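PDB 5H5M: alpha-catenin-like protein hmp-1 from Caenorhabditis elegans, which binds beta-catenin and actin filaments at cadherin junctions and is required for cell migration and cell shape changes as the embryo encloses and elongates its body. Local coordinates for residues Glu56-Lys61 against Arg112-Asp117; Glu187-Gln192 against Asn218-Lys223; Lys311-Ile316 against Lys367-Ala372. All coordinates share one frame; numbering follows the deposited sequence.

Interaction 1. Residues Glu56-Lys61 against Arg112-Asp117; sequences ENRKQK and RRAIVD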
# COMPACT_ATOMS: atom_id res chain seq x y z
N GLU A 56 -4.15 2.32 12.71
CA GLU A 56 -4.95 3.07 13.68
C GLU A 56 -5.00 4.57 13.41
O GLU A 56 -6.07 5.18 13.46
CB GLU A 56 -4.42 2.82 15.09
CG GLU A 56 -5.16 3.60 16.18
CD GLU A 56 -6.62 3.19 16.32
OE1 GLU A 56 -6.98 2.08 15.86
OE2 GLU A 56 -7.40 3.99 16.88
N ASN A 57 -3.85 5.17 13.13
CA ASN A 57 -3.76 6.61 12.97
C ASN A 57 -4.48 7.10 11.70
O ASN A 57 -5.06 8.18 11.70
CB ASN A 57 -2.30 7.05 12.97
CG ASN A 57 -2.11 8.49 12.53
OD1 ASN A 57 -1.93 8.77 11.34
ND2 ASN A 57 -2.17 9.42 13.47
N ARG A 58 -4.45 6.29 10.65
CA ARG A 58 -5.16 6.64 9.42
C ARG A 58 -6.65 6.39 9.59
O ARG A 58 -7.49 7.08 9.00
CB ARG A 58 -4.60 5.87 8.22
CG ARG A 58 -5.01 6.45 6.88
CD ARG A 58 -3.98 6.17 5.80
NE ARG A 58 -3.00 7.24 5.67
CZ ARG A 58 -1.68 7.06 5.64
NH1 ARG A 58 -1.17 5.84 5.72
NH2 ARG A 58 -0.87 8.10 5.51
N LYS A 59 -6.98 5.38 10.39
CA LYS A 59 -8.36 5.07 10.75
C LYS A 59 -9.05 6.26 11.41
O LYS A 59 -10.18 6.60 11.08
CB LYS A 59 -8.39 3.85 11.67
CG LYS A 59 -9.76 3.49 12.22
CD LYS A 59 -9.61 2.43 13.32
CE LYS A 59 -10.96 1.90 13.76
NZ LYS A 59 -11.88 2.99 14.19
N GLN A 60 -8.36 6.90 12.35
CA GLN A 60 -8.95 8.01 13.09
C GLN A 60 -9.09 9.27 12.24
O GLN A 60 -10.01 10.06 12.45
CB GLN A 60 -8.14 8.31 14.35
CG GLN A 60 -8.21 7.22 15.44
CD GLN A 60 -9.64 6.78 15.80
OE1 GLN A 60 -10.61 7.49 15.56
NE2 GLN A 60 -9.75 5.58 16.37
N LYS A 61 -8.19 9.45 11.28
CA LYS A 61 -8.28 10.60 10.39
C LYS A 61 -9.52 10.49 9.51
O LYS A 61 -10.23 11.47 9.27
CB LYS A 61 -7.03 10.74 9.52
CG LYS A 61 -5.81 11.23 10.28
CD LYS A 61 -4.62 11.42 9.36
CE LYS A 61 -3.80 10.14 9.27
NZ LYS A 61 -2.41 10.37 8.81
N ARG A 112 -7.48 7.14 -0.03
CA ARG A 112 -6.53 6.68 -1.04
C ARG A 112 -5.29 6.10 -0.37
O ARG A 112 -4.79 5.05 -0.76
CB ARG A 112 -6.12 7.82 -1.99
CG ARG A 112 -7.25 8.34 -2.88
CD ARG A 112 -7.80 7.29 -3.84
NE ARG A 112 -7.20 7.38 -5.17
CZ ARG A 112 -6.19 6.63 -5.59
NH1 ARG A 112 -5.66 5.72 -4.78
NH2 ARG A 112 -5.71 6.79 -6.82
N ARG A 113 -4.81 6.79 0.66
CA ARG A 113 -3.58 6.39 1.34
C ARG A 113 -3.81 5.21 2.27
O ARG A 113 -2.87 4.51 2.64
CB ARG A 113 -2.98 7.58 2.09
CG ARG A 113 -2.40 8.64 1.16
CD ARG A 113 -1.67 9.74 1.91
NE ARG A 113 -1.09 10.71 0.98
CZ ARG A 113 -0.26 11.68 1.33
NH1 ARG A 113 0.10 11.83 2.60
NH2 ARG A 113 0.22 12.52 0.41
N ALA A 114 -5.07 4.99 2.65
CA ALA A 114 -5.43 3.80 3.40
C ALA A 114 -5.27 2.58 2.51
O ALA A 114 -4.81 1.52 2.95
CB ALA A 114 -6.85 3.90 3.94
N ILE A 115 -5.66 2.73 1.25
CA ILE A 115 -5.48 1.67 0.26
C ILE A 115 -4.00 1.47 -0.04
O ILE A 115 -3.52 0.33 -0.15
CB ILE A 115 -6.28 1.97 -1.04
CG1 ILE A 115 -7.65 1.28 -1.01
CG2 ILE A 115 -5.52 1.51 -2.27
CD1 ILE A 115 -8.51 1.64 0.19
N VAL A 116 -3.26 2.57 -0.14
CA VAL A 116 -1.82 2.49 -0.40
C VAL A 116 -1.10 1.83 0.78
O VAL A 116 -0.11 1.12 0.58
CB VAL A 116 -1.22 3.88 -0.69
CG1 VAL A 116 0.28 3.79 -0.90
CG2 VAL A 116 -1.89 4.48 -1.92
N ASP A 117 -1.60 2.04 1.99
CA ASP A 117 -1.11 1.31 3.17
C ASP A 117 -1.09 -0.19 2.93
O ASP A 117 -0.11 -0.87 3.22
CB ASP A 117 -1.96 1.60 4.40
CG ASP A 117 -1.58 2.87 5.11
OD1 ASP A 117 -2.48 3.50 5.70
OD2 ASP A 117 -0.39 3.25 5.09
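An interhelical salt bridge between Arg-58 and Asp-117 joins two antiparallel helices in the all-helical M domain of this vinculin-family protein. It links the start of helix 56-80, predicted as coiled coil, to the later part of helix 92-122; the local axes are 10.4 Å apart, at 161° between their directions, with Arg-58 facing Ala-114. The arginine does most of the reaching. Its chain leaves extended and then bends at chi3 (-93°), which swings the guanidinium across the turn from Arg-113 to Asp-117. There NH1 gives a nearly straight hydrogen bond of 2.7 Å to Asp-117 OD1. OD1 lies almost in the guanidinium plane and is met on its syn side, NH1 standing somewhat out of the carboxylate plane, since the two planes are turned 38° apart. The other oxygen, OD2, bonds to His-247 of helix 237-260; with an arginine on one oxygen and a histidine partner on the other, the buried carboxylate probably stays ionised. The aliphatic base of Arg-113 packs over one guanidinium face, while its own charged end leads away to a salt bridge with Asp-239; the two guanidinium planes are nearly perpendicular, and that acidic partner should ease the nearness of two like charges. With a leucine in place of Arg-58, Asp-117 OD1 would probably lose its charged mate, leaving a buried carboxylate to rely more heavily on His-247. Nearer the backbone, the methylene carbon CD of Arg-58 rests on the facing helix, 3.5 Å from Ala-114 N and 4.1 Å from Ala-114 CB.

Interaction 2. Residues Glu187-Gln192 against Asn218-Lys223; sequences EKLAPQ and NAWFDK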
# COMPACT_ATOMS: atom_id res chain seq x y z
N GLU A 187 -6.61 -16.05 -6.98
CA GLU A 187 -7.36 -16.72 -5.92
C GLU A 187 -7.61 -18.18 -6.28
O GLU A 187 -7.60 -19.06 -5.41
CB GLU A 187 -8.67 -15.98 -5.68
CG GLU A 187 -9.58 -16.62 -4.64
CD GLU A 187 -10.85 -15.82 -4.43
OE1 GLU A 187 -11.60 -15.62 -5.41
OE2 GLU A 187 -11.09 -15.37 -3.29
N LYS A 188 -7.84 -18.43 -7.56
CA LYS A 188 -8.05 -19.77 -8.08
C LYS A 188 -6.75 -20.57 -8.13
O LYS A 188 -6.70 -21.74 -7.74
CB LYS A 188 -8.67 -19.67 -9.48
CG LYS A 188 -8.85 -20.98 -10.21
CD LYS A 188 -9.45 -20.72 -11.59
CE LYS A 188 -10.67 -19.81 -11.49
NZ LYS A 188 -11.13 -19.33 -12.82
N LEU A 189 -5.69 -19.92 -8.59
CA LEU A 189 -4.40 -20.56 -8.83
C LEU A 189 -3.63 -20.91 -7.54
O LEU A 189 -2.95 -21.94 -7.48
CB LEU A 189 -3.55 -19.65 -9.71
CG LEU A 189 -2.23 -20.18 -10.28
CD1 LEU A 189 -2.45 -21.44 -11.09
CD2 LEU A 189 -1.56 -19.10 -11.12
N ALA A 190 -3.76 -20.06 -6.53
CA ALA A 190 -2.99 -20.18 -5.29
C ALA A 190 -3.05 -21.56 -4.61
O ALA A 190 -2.00 -22.11 -4.25
CB ALA A 190 -3.43 -19.10 -4.30
N PRO A 191 -4.25 -22.14 -4.41
CA PRO A 191 -4.24 -23.44 -3.73
C PRO A 191 -3.66 -24.54 -4.61
O PRO A 191 -3.18 -25.56 -4.10
CB PRO A 191 -5.72 -23.71 -3.43
CG PRO A 191 -6.43 -22.41 -3.68
CD PRO A 191 -5.62 -21.69 -4.71
N GLN A 192 -3.70 -24.34 -5.92
CA GLN A 192 -3.15 -25.31 -6.86
C GLN A 192 -1.63 -25.24 -6.88
O GLN A 192 -0.95 -26.26 -6.98
CB GLN A 192 -3.71 -25.08 -8.27
CG GLN A 192 -5.23 -25.11 -8.33
CD GLN A 192 -5.77 -24.76 -9.70
OE1 GLN A 192 -5.01 -24.43 -10.61
NE2 GLN A 192 -7.09 -24.83 -9.85
N ASN A 218 5.68 -20.19 -12.88
CA ASN A 218 5.73 -19.16 -13.90
C ASN A 218 4.36 -18.53 -14.17
O ASN A 218 4.26 -17.33 -14.39
CB ASN A 218 6.31 -19.73 -15.19
CG ASN A 218 7.78 -20.10 -15.05
OD1 ASN A 218 8.53 -19.42 -14.35
ND2 ASN A 218 8.18 -21.18 -15.70
N ALA A 219 3.31 -19.35 -14.16
CA ALA A 219 1.96 -18.85 -14.34
C ALA A 219 1.60 -17.90 -13.20
O ALA A 219 0.96 -16.87 -13.41
CB ALA A 219 0.96 -19.99 -14.42
N TRP A 220 2.03 -18.25 -11.99
CA TRP A 220 1.77 -17.43 -10.82
C TRP A 220 2.47 -16.08 -10.91
O TRP A 220 1.83 -15.03 -10.77
CB TRP A 220 2.20 -18.16 -9.54
CG TRP A 220 2.03 -17.32 -8.31
CD1 TRP A 220 2.98 -16.57 -7.69
CD2 TRP A 220 0.82 -17.13 -7.57
NE1 TRP A 220 2.45 -15.93 -6.60
CE2 TRP A 220 1.12 -16.26 -6.50
CE3 TRP A 220 -0.48 -17.62 -7.69
CZ2 TRP A 220 0.17 -15.87 -5.57
CZ3 TRP A 220 -1.43 -17.23 -6.76
CH2 TRP A 220 -1.10 -16.36 -5.71
N PHE A 221 3.77 -16.10 -11.15
CA PHE A 221 4.56 -14.87 -11.23
C PHE A 221 4.13 -13.98 -12.39
O PHE A 221 4.26 -12.76 -12.32
CB PHE A 221 6.05 -15.20 -11.34
CG PHE A 221 6.70 -15.53 -10.03
CD1 PHE A 221 6.23 -14.96 -8.85
CD2 PHE A 221 7.76 -16.41 -9.96
CE1 PHE A 221 6.82 -15.26 -7.63
CE2 PHE A 221 8.36 -16.71 -8.75
CZ PHE A 221 7.89 -16.13 -7.58
N ASP A 222 3.62 -14.58 -13.47
CA ASP A 222 3.09 -13.80 -14.59
C ASP A 222 1.84 -13.02 -14.19
O ASP A 222 1.67 -11.87 -14.57
CB ASP A 222 2.77 -14.71 -15.78
CG ASP A 222 4.02 -15.23 -16.48
OD1 ASP A 222 5.12 -14.70 -16.21
OD2 ASP A 222 3.89 -16.16 -17.30
N LYS A 223 0.97 -13.66 -13.41
CA LYS A 223 -0.28 -13.03 -12.97
C LYS A 223 -0.03 -11.97 -11.91
O LYS A 223 -0.66 -10.91 -11.93
CB LYS A 223 -1.25 -14.08 -12.43
CG LYS A 223 -1.70 -15.13 -13.42
CD LYS A 223 -2.51 -14.53 -14.55
CE LYS A 223 -2.98 -15.61 -15.52
NZ LYS A 223 -3.73 -15.03 -16.66
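The shortest sound polar bond here, 3.0 Å from Asp-222 N to Asn-218 O, is an ordinary helical one, and the turn it closes carries Ala-219 and Trp-220 against Leu-189 and Ala-190. No polar bond crosses between the segments: this is an apolar seam inside an antiparallel helical hairpin, helix 173-202 against helix 207-233. The local axes come within 10.5 Å at 149° between their directions, and Leu-189 stands level with Trp-220. Leu-189 sends its CD2 methyl across first. That methyl lies near the plane of the indole, at the edge of the benzo ring, 3.9 Å from Trp-220 CE3, and it also presses on the tryptophan's own backbone, 3.7 Å from Trp-220 CA. On its far flank Ala-219 CB adds a looser touch at 4.2 Å. Trp-220 answers with its six-membered ring: CG is placed anti to the backbone N (chi1 176°), an orientation that carries the indole over toward the other helix, where CZ3 comes within 3.6 Å of Ala-190 CA and 3.7 Å of Ala-190 CB. With only a methyl at Ala-190, the ring can probably come this near the backbone. Just beyond, the helix is kinked at Pro-191, whose nitrogen has no hydrogen to give to the preceding turn, and Gln-192 N makes only a weak bond, to Leu-189 O. Around this pair the other helices complete a bundle: helix 142-166 brings Phe-152 edge-to-face with Trp-220 and sets Ala-156 against both Trp-220 and Ala-190, while helix 128-137 covers the tryptophan with Leu-130.

Interaction 3. Residues Lys311-Ile316 against Lys367-Ala372; sequences KQAVRI and KDIRHA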
# COMPACT_ATOMS: atom_id res chain seq x y z
N LYS A 311 16.26 9.17 -12.25
CA LYS A 311 16.74 7.79 -12.37
C LYS A 311 18.09 7.63 -11.69
O LYS A 311 18.40 6.56 -11.16
CB LYS A 311 16.83 7.37 -13.84
CG LYS A 311 15.48 7.32 -14.55
CD LYS A 311 15.08 5.90 -14.93
CE LYS A 311 15.95 5.37 -16.05
NZ LYS A 311 15.45 4.06 -16.56
N GLN A 312 18.89 8.69 -11.71
CA GLN A 312 20.19 8.68 -11.03
C GLN A 312 20.01 8.55 -9.52
O GLN A 312 20.72 7.78 -8.87
CB GLN A 312 20.97 9.95 -11.36
CG GLN A 312 22.34 10.01 -10.72
CD GLN A 312 23.25 8.91 -11.20
OE1 GLN A 312 23.47 8.75 -12.41
NE2 GLN A 312 23.80 8.13 -10.27
N ALA A 313 19.06 9.30 -8.97
CA ALA A 313 18.77 9.23 -7.54
C ALA A 313 18.25 7.85 -7.17
O ALA A 313 18.59 7.30 -6.11
CB ALA A 313 17.77 10.31 -7.15
N VAL A 314 17.43 7.28 -8.04
CA VAL A 314 16.90 5.93 -7.85
C VAL A 314 18.02 4.89 -7.88
O VAL A 314 18.05 3.96 -7.07
CB VAL A 314 15.86 5.58 -8.92
CG1 VAL A 314 15.50 4.10 -8.87
CG2 VAL A 314 14.61 6.44 -8.75
N ARG A 315 18.95 5.07 -8.81
CA ARG A 315 20.08 4.16 -8.96
C ARG A 315 20.94 4.11 -7.70
O ARG A 315 21.54 3.08 -7.38
CB ARG A 315 20.93 4.57 -10.17
CG ARG A 315 22.10 3.65 -10.44
CD ARG A 315 22.83 4.02 -11.72
NE ARG A 315 23.96 3.13 -11.97
CZ ARG A 315 23.88 1.95 -12.57
NH1 ARG A 315 22.70 1.51 -13.00
NH2 ARG A 315 24.96 1.22 -12.75
N ILE A 316 21.01 5.23 -6.99
CA ILE A 316 21.77 5.31 -5.74
C ILE A 316 21.14 4.43 -4.66
O ILE A 316 21.83 3.67 -3.98
CB ILE A 316 21.87 6.76 -5.24
CG1 ILE A 316 22.71 7.59 -6.20
CG2 ILE A 316 22.45 6.81 -3.83
CD1 ILE A 316 22.91 9.02 -5.75
N LYS A 367 13.95 10.13 0.29
CA LYS A 367 13.63 11.55 0.32
C LYS A 367 14.29 12.31 -0.84
O LYS A 367 13.73 13.27 -1.36
CB LYS A 367 14.04 12.18 1.65
CG LYS A 367 13.22 11.70 2.84
CD LYS A 367 13.50 12.53 4.09
CE LYS A 367 14.92 12.32 4.57
NZ LYS A 367 15.20 13.06 5.83
N ASP A 368 15.49 11.87 -1.22
CA ASP A 368 16.20 12.47 -2.34
C ASP A 368 15.47 12.21 -3.65
O ASP A 368 15.40 13.08 -4.52
CB ASP A 368 17.64 11.94 -2.43
CG ASP A 368 18.51 12.41 -1.28
OD1 ASP A 368 18.13 13.39 -0.60
OD2 ASP A 368 19.57 11.80 -1.05
N ILE A 369 14.93 11.01 -3.78
CA ILE A 369 14.15 10.64 -4.96
C ILE A 369 12.92 11.52 -5.08
O ILE A 369 12.63 12.07 -6.14
CB ILE A 369 13.73 9.16 -4.91
CG1 ILE A 369 14.97 8.26 -5.03
CG2 ILE A 369 12.74 8.84 -6.01
CD1 ILE A 369 14.69 6.79 -4.76
N ARG A 370 12.20 11.68 -3.97
CA ARG A 370 11.01 12.52 -3.94
C ARG A 370 11.36 13.98 -4.22
O ARG A 370 10.58 14.70 -4.85
CB ARG A 370 10.30 12.40 -2.59
CG ARG A 370 9.89 10.97 -2.24
CD ARG A 370 9.03 10.92 -0.99
NE ARG A 370 7.75 11.59 -1.20
CZ ARG A 370 6.93 11.96 -0.22
NH1 ARG A 370 7.25 11.71 1.04
NH2 ARG A 370 5.78 12.56 -0.51
N HIS A 371 12.53 14.40 -3.76
CA HIS A 371 12.98 15.77 -3.97
C HIS A 371 13.31 16.01 -5.45
O HIS A 371 12.93 17.04 -6.02
CB HIS A 371 14.20 16.06 -3.10
CG HIS A 371 14.69 17.47 -3.21
ND1 HIS A 371 13.88 18.56 -3.03
CD2 HIS A 371 15.92 17.96 -3.49
CE1 HIS A 371 14.58 19.67 -3.19
NE2 HIS A 371 15.83 19.33 -3.47
N ALA A 372 14.01 15.06 -6.06
CA ALA A 372 14.37 15.15 -7.47
C ALA A 372 13.13 15.22 -8.37
O ALA A 372 13.14 15.90 -9.40
CB ALA A 372 15.24 13.96 -7.87
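Ala-313 and Val-314 meet a single side chain, Ile-369, where helix 305-339 packs against helix 345-374, the last two helices modelled in this vinculin-family M domain. The two run in broadly opposite directions as a long helical hairpin. Taking the first segment in order, Lys-311 makes a salt bridge to Asp-299 of helix 276-300. Ala-313 then points toward the other helix, and its small side chain probably lets the backbones come close: its CA is 5.5 Å from Ile-369 CA. Its CB sits 4.1 Å from Ile-369 CG1, and the same methylene rests against the alanine's carbonyl oxygen, with Ala-313 O to Ile-369 CG1 at 3.9 Å, a van der Waals touch. Val-314 follows on the inner side; it also packs against Cys-291 and Val-294 of helix 276-300, and its CG2 branch is the one that meets the isoleucine. Further along, Leu-317 adds another apolar neighbour for Ile-369. What brings the isoleucine into play is its first torsion (chi1 -67°), with CG1 opposite the carbonyl carbon and the chain extended beyond it; its end methyl CD1 thus lies against Val-314, 3.9 Å from Val-314 CA and 4.0 Å from Val-314 CG2.

How the interactions relate
From the N terminus the three contacts come strictly in series, none nesting in or crossing another. Interaction 1 closes a loop of 50 residues as helix 92-122 returns alongside helix 56-80. Interaction 2 spans 25 residues, the short hairpin of helices 173-202 and 207-233, and interaction 3 again closes 50, between the two final helices. Interactions 1 and 3 come within about 6 Å at their nearest atoms, with helix 237-260 touching both: Ala-242 meets Arg-113 and Arg-370. Interaction 2 lies farther off, its nearest atoms about 16 Å from interaction 1, but helix 142-166 reaches both, through Leu-165 at one and Ala-156 at the other.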